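Local structure of alkaline phosphatase (Antarctic bacterium, 2W5V) at residues 301-306 and 336-341. The protein probably hydrolyses phosphate monoesters at alkaline pH, using bound zinc and magnesium ions. The protein carries 1 engineered substitution. Sequence-based numbering, arbitrary orientation.
Sequences DHETGG and GHSATL. With ZN (zinc ion), chain H; ZN (zinc ion), chain G.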
loop_
_atom_site.group_PDB
_atom_site.type_symbol
_atom_site.label_atom_id
_atom_site.label_comp_id
_atom_site.label_asym_id
_atom_site.label_seq_id
_atom_site.Cartn_x
_atom_site.Cartn_y
_atom_site.Cartn_z
ATOM N N ASP B 301 -3.334 10.519 6.452
ATOM C CA ASP B 301 -3.166 11.774 5.732
ATOM C C ASP B 301 -1.881 11.783 4.903
ATOM O O ASP B 301 -1.810 12.463 3.889
ATOM C CB ASP B 301 -3.263 12.989 6.686
ATOM C CG ASP B 301 -2.257 12.936 7.836
ATOM O OD1 ASP B 301 -1.729 11.837 8.125
ATOM O OD2 ASP B 301 -1.997 14.005 8.451
ATOM N N HIS B 302 -0.890 10.996 5.334
ATOM C CA HIS B 302 0.420 10.886 4.688
ATOM C C HIS B 302 1.249 9.887 5.506
ATOM O O HIS B 302 0.784 9.393 6.536
ATOM C CB HIS B 302 1.128 12.235 4.708
ATOM C CG HIS B 302 1.267 12.788 6.091
ATOM N ND1 HIS B 302 2.251 12.370 6.959
ATOM C CD2 HIS B 302 0.499 13.663 6.776
ATOM C CE1 HIS B 302 2.101 12.992 8.118
ATOM N NE2 HIS B 302 1.046 13.784 8.030
ATOM N N GLU B 303 2.470 9.596 5.054
ATOM C CA GLU B 303 3.386 8.719 5.788
ATOM C C GLU B 303 4.393 9.601 6.510
ATOM O O GLU B 303 4.634 10.737 6.079
ATOM C CB GLU B 303 4.140 7.798 4.810
ATOM C CG GLU B 303 4.967 6.692 5.475
ATOM C CD GLU B 303 6.422 7.071 5.833
ATOM O OE1 GLU B 303 6.920 8.160 5.443
ATOM O OE2 GLU B 303 7.073 6.249 6.521
ATOM N N THR B 304 5.001 9.110 7.588
ATOM C CA THR B 304 6.101 9.888 8.169
ATOM C C THR B 304 7.268 9.045 8.650
ATOM O O THR B 304 7.079 7.972 9.220
ATOM C CB THR B 304 5.666 10.856 9.293
ATOM O OG1 THR B 304 5.955 10.296 10.574
ATOM C CG2 THR B 304 4.221 11.194 9.190
ATOM N N GLY B 305 8.473 9.534 8.383
ATOM C CA GLY B 305 9.684 8.912 8.890
ATOM C C GLY B 305 10.358 7.907 7.969
ATOM O O GLY B 305 11.502 7.523 8.203
ATOM N N GLY B 306 9.664 7.478 6.917
ATOM C CA GLY B 306 10.205 6.438 6.059
ATOM C C GLY B 306 10.366 5.147 6.848
ATOM O O GLY B 306 11.318 4.398 6.645
ATOM N N GLY B 336 10.766 13.709 8.729
ATOM C CA GLY B 336 9.576 14.401 8.257
ATOM C C GLY B 336 8.594 13.513 7.515
ATOM O O GLY B 336 8.730 12.291 7.514
ATOM N N HIS B 337 7.599 14.132 6.889
ATOM C CA HIS B 337 6.612 13.399 6.096
ATOM C C HIS B 337 7.177 12.893 4.779
ATOM O O HIS B 337 8.242 13.326 4.347
ATOM C CB HIS B 337 5.407 14.287 5.793
ATOM C CG HIS B 337 4.728 14.809 7.016
ATOM N ND1 HIS B 337 3.699 15.724 6.961
ATOM C CD2 HIS B 337 4.944 14.557 8.325
ATOM C CE1 HIS B 337 3.299 16.006 8.189
ATOM N NE2 HIS B 337 4.036 15.306 9.034
ATOM N N SER B 338 6.447 11.981 4.131
ATOM C CA SER B 338 6.840 11.524 2.806
ATOM C C SER B 338 5.611 11.451 1.905
ATOM O O SER B 338 4.483 11.414 2.395
ATOM C CB SER B 338 7.546 10.168 2.873
ATOM O OG SER B 338 6.606 9.125 3.034
ATOM N N ALA B 339 5.844 11.424 0.594
ATOM C CA ALA B 339 4.779 11.569 -0.387
ATOM C C ALA B 339 4.272 10.250 -0.989
ATOM O O ALA B 339 3.643 10.264 -2.047
ATOM C CB ALA B 339 5.213 12.533 -1.504
ATOM N N THR B 340 4.514 9.119 -0.330
ATOM C CA THR B 340 3.965 7.850 -0.838
ATOM C C THR B 340 2.445 7.884 -0.905
ATOM O O THR B 340 1.791 8.568 -0.118
ATOM C CB THR B 340 4.374 6.638 0.027
ATOM O OG1 THR B 340 3.735 5.451 -0.484
ATOM C CG2 THR B 340 3.951 6.859 1.469
ATOM N N LEU B 341 1.882 7.142 -1.857
ATOM C CA LEU B 341 0.449 6.909 -1.863
ATOM C C LEU B 341 0.083 6.176 -0.573
ATOM O O LEU B 341 0.907 5.466 0.015
ATOM C CB LEU B 341 0.030 6.058 -3.069
ATOM C CG LEU B 341 0.271 6.596 -4.482
ATOM C CD1 LEU B 341 -0.253 5.603 -5.532
ATOM C CD2 LEU B 341 -0.387 7.919 -4.665
HETATM ZN ZN ZN H . -0.317 14.193 9.551
HETATM ZN ZN ZN G . 3.827 15.265 11.146
HETATM O O HOH W 1 1.952 10.489 1.791
HETATM O O HOH W 2 3.566 17.498 12.407
#
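E303 and S338 form the hydrogen-bonded pair of a short two-stranded antiparallel ribbon, 303-304 with 337-338. The ribbon lies at the zinc centre of the alkaline phosphatase fold. T304 and H337 are the non-hydrogen-bonded pair that follows. S338 N donates to E303 O, the one direct backbone bond of its pair. On the other side a water donates to S338 O and takes a weak bond from E303 N. G305 N bonds to G336 O at 2.9 Å.

The E303 and S338 side chains share one face. S338 OG donates to E303 OE1 over 2.6 Å, meeting it on the anti side, 35° out of the carboxylate plane. G306 N uses the syn lone pair of the same oxygen. CG of E303 is anti to the backbone N (chi1 -171°), and the chain then bends at chi2 to bring the carboxylate back to the serine hydroxyl. E303 CB packs against T340 CG2 at 3.5 Å. OE2 is hydrogen-bonded by Q49.

H337 is on the other face of the ribbon, where its ring stacks face to face on that of H302. The centroids are 3.5 Å apart and the planes 21° apart. Each ring serves a different zinc ion through NE2. The H302 zinc is also held by D301 OD2 and D43; that of H337 by D259, H263 and a water. The phosphoserine at 84, probably the catalytic intermediate, is a ligand of both ions. The stack thus joins ligands of neighbouring metals. H337 ND1 is hydrogen-bonded to T82 O, and H337 N to Y325 OH of the second subunit.

The H302 ring is fixed in rotation at both nitrogens. NE2 binds its zinc at 2.1 Å. ND1 donates nearly straight to E303 O, above the carbonyl plane and on the opposite face from S338 N.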